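Local coordinates for protein branched-chain phosphotransacylase (Enterococcus faecalis, PDB 1YCO) that probably transfers branched-chain acyl groups between coenzyme A and phosphate, at residues Lys19-Glu24 with Ser261-Leu266; Thr184-Leu189 with Ser206-Gly211; Val57-Val62 with Leu84-Lys89. One frame throughout, in Å; residues are numbered along the deposited sequence.

Contact 1. Residues Lys19-Glu24 with Ser261-Leu266; sequences KKALKE and SKFHSL
K20 lays its aliphatic end over one face of the F263 ring, and around this pairing the helix ending at E24 meets the helix 259-274. CE of K20 sits 3.9 Å from the ring centroid of F263, offset toward the rim, in a CH-pi contact. K20 NZ lies over the same face, 4.9 Å from that centroid, a cation-pi geometry. CG of F263, anti to the backbone N (chi1 -170°), starts a ring that reaches the facing helix, where CE1 of F263 comes within 3.7 Å of CA of A21. The E24 carboxylate, tilted 45° against the ring, brings OE1 to 3.6 Å from CE2 of F263. CB of A21 touches CD2 of L266 at 4.1 Å.

The end of the lysine is also held by charge: K20 NZ reaches OE2 of E24 at 2.6 Å, nearly along the C-O axis, and forms a second salt bridge with E260, so both helices hold the ammonium. The helical segments cross at -51°, their axes 10.7 Å apart. F263 also reaches L17, one turn earlier. A21 packs on F31, setting helix 12-24 against strand 29-35 of the parallel sheet, while S265 OG bonds to G241 N of strand 238-244.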
# COMPACT_ATOMS: atom_id res chain seq x y z
N LYS A 19 7.67 31.20 -6.59
CA LYS A 19 6.73 32.27 -6.31
C LYS A 19 5.88 31.94 -5.08
O LYS A 19 5.78 32.74 -4.13
CB LYS A 19 5.83 32.53 -7.52
CG LYS A 19 6.57 33.15 -8.69
CD LYS A 19 5.64 33.59 -9.80
CE LYS A 19 6.42 34.25 -10.95
NZ LYS A 19 5.57 34.64 -12.12
N LYS A 20 5.29 30.75 -5.09
CA LYS A 20 4.46 30.31 -3.98
C LYS A 20 5.25 30.33 -2.67
O LYS A 20 4.80 30.88 -1.67
CB LYS A 20 3.94 28.89 -4.23
CG LYS A 20 3.02 28.37 -3.14
CD LYS A 20 2.52 26.97 -3.47
CE LYS A 20 1.60 26.43 -2.38
NZ LYS A 20 0.40 27.30 -2.15
N ALA A 21 6.44 29.74 -2.70
CA ALA A 21 7.30 29.68 -1.52
C ALA A 21 7.68 31.05 -0.98
O ALA A 21 7.53 31.31 0.21
CB ALA A 21 8.55 28.87 -1.83
N LEU A 22 8.19 31.91 -1.86
CA LEU A 22 8.59 33.25 -1.43
C LEU A 22 7.39 34.03 -0.89
O LEU A 22 7.54 34.85 0.01
CB LEU A 22 9.25 34.01 -2.59
CG LEU A 22 10.68 33.59 -2.98
CD1 LEU A 22 11.13 34.39 -4.18
CD2 LEU A 22 11.63 33.81 -1.81
N LYS A 23 6.21 33.74 -1.43
CA LYS A 23 4.99 34.42 -0.99
C LYS A 23 4.56 34.01 0.42
O LYS A 23 4.29 34.86 1.27
CB LYS A 23 3.85 34.15 -1.97
CG LYS A 23 2.66 35.07 -1.80
CD LYS A 23 1.50 34.66 -2.69
CE LYS A 23 0.56 33.67 -2.00
NZ LYS A 23 1.27 32.49 -1.40
N GLU A 24 4.50 32.70 0.65
CA GLU A 24 4.08 32.14 1.95
C GLU A 24 5.20 32.09 2.98
O GLU A 24 4.96 31.85 4.17
CB GLU A 24 3.52 30.73 1.76
CG GLU A 24 2.21 30.67 0.96
CD GLU A 24 1.63 29.26 0.86
OE1 GLU A 24 1.46 28.60 1.91
OE2 GLU A 24 1.33 28.83 -0.28
N SER A 261 2.30 19.79 -4.27
CA SER A 261 3.06 18.60 -3.93
C SER A 261 4.52 18.97 -3.68
O SER A 261 5.11 18.57 -2.67
CB SER A 261 2.95 17.57 -5.07
OG SER A 261 3.77 16.45 -4.83
N LYS A 262 5.12 19.72 -4.60
CA LYS A 262 6.52 20.12 -4.42
C LYS A 262 6.63 20.98 -3.17
O LYS A 262 7.58 20.83 -2.39
CB LYS A 262 7.01 20.91 -5.64
CG LYS A 262 7.06 20.10 -6.91
CD LYS A 262 7.18 20.99 -8.15
CE LYS A 262 7.16 20.14 -9.42
NZ LYS A 262 6.84 20.92 -10.64
N PHE A 263 5.66 21.86 -2.97
CA PHE A 263 5.66 22.76 -1.82
C PHE A 263 5.67 22.00 -0.48
O PHE A 263 6.38 22.40 0.45
CB PHE A 263 4.44 23.69 -1.89
CG PHE A 263 4.48 24.80 -0.88
CD1 PHE A 263 5.47 25.78 -0.94
CD2 PHE A 263 3.54 24.86 0.15
CE1 PHE A 263 5.54 26.79 0.02
CE2 PHE A 263 3.60 25.87 1.11
CZ PHE A 263 4.60 26.84 1.05
N HIS A 264 4.91 20.92 -0.40
CA HIS A 264 4.86 20.13 0.82
C HIS A 264 6.22 19.53 1.17
O HIS A 264 6.62 19.53 2.33
CB HIS A 264 3.81 19.01 0.71
CG HIS A 264 2.40 19.51 0.61
ND1 HIS A 264 1.96 20.65 1.25
CD2 HIS A 264 1.32 18.99 -0.02
CE1 HIS A 264 0.66 20.80 1.02
NE2 HIS A 264 0.25 19.81 0.26
N SER A 265 6.93 19.02 0.16
CA SER A 265 8.25 18.43 0.38
C SER A 265 9.22 19.54 0.78
O SER A 265 10.01 19.39 1.72
CB SER A 265 8.75 17.73 -0.88
OG SER A 265 7.96 16.57 -1.15
N LEU A 266 9.15 20.65 0.06
CA LEU A 266 10.00 21.79 0.36
C LEU A 266 9.74 22.25 1.80
O LEU A 266 10.67 22.59 2.55
CB LEU A 266 9.74 22.93 -0.62
CG LEU A 266 10.40 24.26 -0.31
CD1 LEU A 266 11.88 24.07 0.02
CD2 LEU A 266 10.22 25.18 -1.52

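Contact 2. Residues Thr184-Leu189 with Ser206-Gly211; sequences TVFGPL and SGPIMG
F186, on an outermost strand of the mixed sheet, turns its ring to P208, and this pairing typifies the contact: an edge strand covered by an irregular loop that follows helix 197-202 and leads to strand 215-217. No hydrogen bond joins the two segments; strand 184-189 makes its backbone bonds mainly with the parallel neighbour 150-154 (T184 also with P149), whereas the loop meets it through side chains.

The aromatic component is a CH-pi contact. CD of P208 stands 4.1 Å from the centroid of the F186 ring and 11° off its normal, over the centre of one face, and the proline and phenylalanine side chains cross at about a right angle. CG of F186 is anti to the backbone N. Y205, just before the loop segment, also touches F186.

The aliphatic contacts centre on I209, the residue with the most surface buried here. Its CD1 comes within 4.0 Å of CB of F186, while its CB meets CD1 of L189 at 3.9 Å; the branched chain thus bridges two strand residues lying on either side of the cis peptide bond before P188, where the strand turns a corner. I209 also packs on K150, at the neighbouring strand.

At the other end of the strand segment, T184 divides its two branches by chemistry. Its hydroxyl OG1 is hydrogen-bonded to NE2 of H148, and its methyl turns to the loop. CG2 is anti to the backbone N, with OG1 beside that N (chi1 -60°), and the methyl carbon CG2 of T184 rests 3.7 Å from CB of P208.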
# COMPACT_ATOMS: atom_id res chain seq x y z
N THR A 184 10.16 4.03 21.07
CA THR A 184 9.48 2.75 21.18
C THR A 184 9.34 2.16 19.77
O THR A 184 8.58 2.67 18.96
CB THR A 184 8.08 2.90 21.81
OG1 THR A 184 8.20 3.46 23.12
CG2 THR A 184 7.40 1.55 21.90
N VAL A 185 10.10 1.10 19.50
CA VAL A 185 10.06 0.42 18.21
C VAL A 185 9.40 -0.95 18.38
O VAL A 185 9.87 -1.76 19.18
CB VAL A 185 11.50 0.22 17.64
CG1 VAL A 185 11.43 -0.31 16.22
CG2 VAL A 185 12.27 1.53 17.67
N PHE A 186 8.32 -1.20 17.64
CA PHE A 186 7.61 -2.48 17.73
C PHE A 186 6.96 -2.99 16.43
O PHE A 186 6.40 -2.22 15.65
CB PHE A 186 6.51 -2.43 18.79
CG PHE A 186 5.80 -3.75 18.97
CD1 PHE A 186 6.42 -4.79 19.67
CD2 PHE A 186 4.56 -3.98 18.41
CE1 PHE A 186 5.82 -6.04 19.79
CE2 PHE A 186 3.95 -5.23 18.53
CZ PHE A 186 4.59 -6.26 19.22
N GLY A 187 7.02 -4.30 16.25
CA GLY A 187 6.44 -4.96 15.09
C GLY A 187 6.53 -6.46 15.36
O GLY A 187 7.25 -6.87 16.27
N PRO A 188 5.83 -7.31 14.60
CA PRO A 188 4.94 -6.97 13.49
C PRO A 188 3.66 -6.24 13.92
O PRO A 188 3.06 -6.56 14.93
CB PRO A 188 4.60 -8.34 12.88
CG PRO A 188 5.58 -9.29 13.45
CD PRO A 188 5.85 -8.76 14.83
N LEU A 189 3.26 -5.27 13.12
CA LEU A 189 2.04 -4.53 13.39
C LEU A 189 1.40 -4.27 12.04
O LEU A 189 2.08 -4.00 11.06
CB LEU A 189 2.30 -3.18 14.07
CG LEU A 189 2.10 -3.01 15.57
CD1 LEU A 189 2.08 -1.52 15.88
CD2 LEU A 189 0.78 -3.65 16.03
N SER A 206 -3.57 -5.07 22.48
CA SER A 206 -2.78 -4.43 23.53
C SER A 206 -1.30 -4.60 23.15
O SER A 206 -0.87 -5.70 22.84
CB SER A 206 -3.07 -5.10 24.88
OG SER A 206 -2.47 -4.38 25.95
N GLY A 207 -0.55 -3.51 23.18
CA GLY A 207 0.86 -3.57 22.83
C GLY A 207 1.53 -2.23 23.07
O GLY A 207 0.85 -1.30 23.51
N PRO A 208 2.84 -2.09 22.81
CA PRO A 208 3.58 -0.83 23.01
C PRO A 208 3.04 0.29 22.13
O PRO A 208 3.15 1.47 22.47
CB PRO A 208 5.01 -1.20 22.63
CG PRO A 208 5.08 -2.65 22.93
CD PRO A 208 3.76 -3.17 22.41
N ILE A 209 2.46 -0.08 20.99
CA ILE A 209 1.90 0.91 20.09
C ILE A 209 0.48 0.54 19.75
O ILE A 209 0.20 -0.57 19.33
CB ILE A 209 2.72 1.03 18.80
CG1 ILE A 209 4.17 1.37 19.15
CG2 ILE A 209 2.08 2.08 17.89
CD1 ILE A 209 5.15 1.26 17.99
N MET A 210 -0.43 1.48 19.95
CA MET A 210 -1.83 1.21 19.68
C MET A 210 -2.52 2.31 18.90
O MET A 210 -3.08 3.25 19.47
CB MET A 210 -2.54 0.92 21.00
CG MET A 210 -1.93 -0.29 21.72
SD MET A 210 -2.72 -0.78 23.27
CE MET A 210 -2.10 0.49 24.36
N GLY A 211 -2.45 2.19 17.57
CA GLY A 211 -3.06 3.15 16.68
C GLY A 211 -2.56 4.56 16.80
O GLY A 211 -3.16 5.46 16.22

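Contact 3. Residues Val57-Val62 with Leu84-Lys89; sequences VAQEAV and LKEMLK
E86 lies against A58 and Q59 with most of its side chain, and V62 takes up the contact one turn further on. The setting is a pair of helices, 54-66 and 80-87, joined through strand 72-75 of the parallel sheet in an alpha/beta arrangement. Their CA atoms come as near as 5.7 Å, between V62 and M87, close enough for one side chain to reach the opposing backbone.

E86 has the most surface buried. Its aliphatic part starts the contact, with CG at 3.6 Å from CB of A58. The chain then bends at chi2 (-64°), and the carboxylate is brought over the backbone of Q59: OE2 of E86 is 3.2 Å from CA of Q59. The other oxygen, OE1 of E86, lies 3.2 Å from CB of Q59. The glutamine amide is turned 82° from the carboxylate plane, and Q59 meets the acid through CB and CG. The carboxylate has two further, modest polar partners. K89, beyond the helix end, forms a salt bridge from NZ to OE1 of E86 at 3.6 Å, and H92 gives OE2 a weak hydrogen bond. Both may help stabilise the ionised acid in this buried setting.

V62 comes second and works through its two methyls. CG2 is 4.0 Å from OE2 of E86, so one methyl borders the carboxylate. V62 also touches L83 and L94. Its other methyl, CG1, is anti to the backbone N (chi1 178°) and presses on the helix end, 3.5 Å from CA of M87.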
# COMPACT_ATOMS: atom_id res chain seq x y z
N VAL A 57 25.24 21.15 -14.43
CA VAL A 57 24.12 21.65 -13.62
C VAL A 57 24.11 20.97 -12.26
O VAL A 57 24.06 21.62 -11.21
CB VAL A 57 22.74 21.37 -14.30
CG1 VAL A 57 21.61 21.92 -13.43
CG2 VAL A 57 22.69 21.98 -15.68
N ALA A 58 24.15 19.64 -12.30
CA ALA A 58 24.15 18.83 -11.09
C ALA A 58 25.38 19.10 -10.24
O ALA A 58 25.27 19.35 -9.04
CB ALA A 58 24.10 17.34 -11.46
N GLN A 59 26.55 19.07 -10.87
CA GLN A 59 27.78 19.30 -10.11
C GLN A 59 27.77 20.64 -9.40
O GLN A 59 28.20 20.74 -8.25
CB GLN A 59 29.00 19.21 -11.03
CG GLN A 59 30.33 19.16 -10.28
CD GLN A 59 30.88 20.55 -9.95
OE1 GLN A 59 31.72 20.70 -9.05
NE2 GLN A 59 30.42 21.56 -10.68
N GLU A 60 27.28 21.67 -10.08
CA GLU A 60 27.23 23.00 -9.50
C GLU A 60 26.17 23.16 -8.40
O GLU A 60 26.38 23.90 -7.44
CB GLU A 60 27.04 24.03 -10.62
CG GLU A 60 28.27 24.11 -11.52
CD GLU A 60 28.27 25.33 -12.41
OE1 GLU A 60 27.49 25.36 -13.39
OE2 GLU A 60 29.05 26.27 -12.13
N ALA A 61 25.06 22.45 -8.55
CA ALA A 61 23.98 22.48 -7.56
C ALA A 61 24.43 21.81 -6.27
O ALA A 61 24.26 22.35 -5.17
CB ALA A 61 22.75 21.76 -8.11
N VAL A 62 25.01 20.62 -6.42
CA VAL A 62 25.50 19.82 -5.30
C VAL A 62 26.67 20.50 -4.61
O VAL A 62 26.88 20.34 -3.41
CB VAL A 62 25.97 18.42 -5.78
CG1 VAL A 62 26.52 17.62 -4.61
CG2 VAL A 62 24.82 17.68 -6.43
N LEU A 84 21.99 12.22 -8.31
CA LEU A 84 22.27 11.29 -7.23
C LEU A 84 23.73 10.87 -7.25
O LEU A 84 24.44 10.97 -6.25
CB LEU A 84 21.37 10.07 -7.33
CG LEU A 84 21.17 9.29 -6.03
CD1 LEU A 84 20.48 10.18 -5.00
CD2 LEU A 84 20.31 8.05 -6.30
N LYS A 85 24.18 10.39 -8.41
CA LYS A 85 25.57 9.97 -8.56
C LYS A 85 26.47 11.17 -8.26
O LYS A 85 27.58 11.04 -7.74
CB LYS A 85 25.85 9.48 -9.98
CG LYS A 85 27.30 9.01 -10.19
CD LYS A 85 27.75 9.16 -11.64
CE LYS A 85 26.93 8.30 -12.60
NZ LYS A 85 27.37 8.53 -14.02
N GLU A 86 25.96 12.35 -8.59
CA GLU A 86 26.68 13.60 -8.37
C GLU A 86 26.87 13.95 -6.89
O GLU A 86 27.97 14.32 -6.48
CB GLU A 86 25.96 14.74 -9.09
CG GLU A 86 26.77 15.36 -10.21
CD GLU A 86 28.03 16.03 -9.69
OE1 GLU A 86 29.03 16.10 -10.44
OE2 GLU A 86 28.01 16.48 -8.52
N MET A 87 25.81 13.82 -6.10
CA MET A 87 25.89 14.15 -4.67
C MET A 87 26.58 13.06 -3.83
O MET A 87 26.92 13.29 -2.67
CB MET A 87 24.49 14.44 -4.11
CG MET A 87 23.42 13.43 -4.52
SD MET A 87 21.71 13.92 -4.11
CE MET A 87 21.68 13.54 -2.34
N LEU A 88 26.80 11.89 -4.43
CA LEU A 88 27.47 10.79 -3.74
C LEU A 88 28.96 10.69 -4.03
O LEU A 88 29.58 9.66 -3.76
CB LEU A 88 26.78 9.46 -4.07
CG LEU A 88 25.45 9.16 -3.35
CD1 LEU A 88 24.89 7.83 -3.83
CD2 LEU A 88 25.68 9.12 -1.83
N LYS A 89 29.56 11.75 -4.59
CA LYS A 89 31.00 11.73 -4.87
C LYS A 89 31.81 12.16 -3.65
O LYS A 89 31.42 13.08 -2.93
CB LYS A 89 31.34 12.65 -6.05
CG LYS A 89 30.93 12.11 -7.40
CD LYS A 89 31.41 13.01 -8.53
CE LYS A 89 30.97 12.49 -9.89
NZ LYS A 89 31.32 13.43 -11.01

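How the contacts relate
Contacts 1 and 3 both involve helices that accompany the five-stranded parallel sheet, whereas contact 2 belongs to the edge of the six-stranded mixed sheet. The centres of contacts 1 and 3 are 23 Å apart; that of contact 2 lies 35 Å from contact 1 and 39 Å from contact 3, on the opposite side of the chain's centre from both. No two contacts touch. Along the sequence, contact 3 closes before contact 2 opens, and both fall between the two segments of contact 1. Contact 1 brings the end helices 12-24 and 259-274 together beside the parallel sheet, while contacts 2 and 3 are local, so each sheet region is tied by its own contacts.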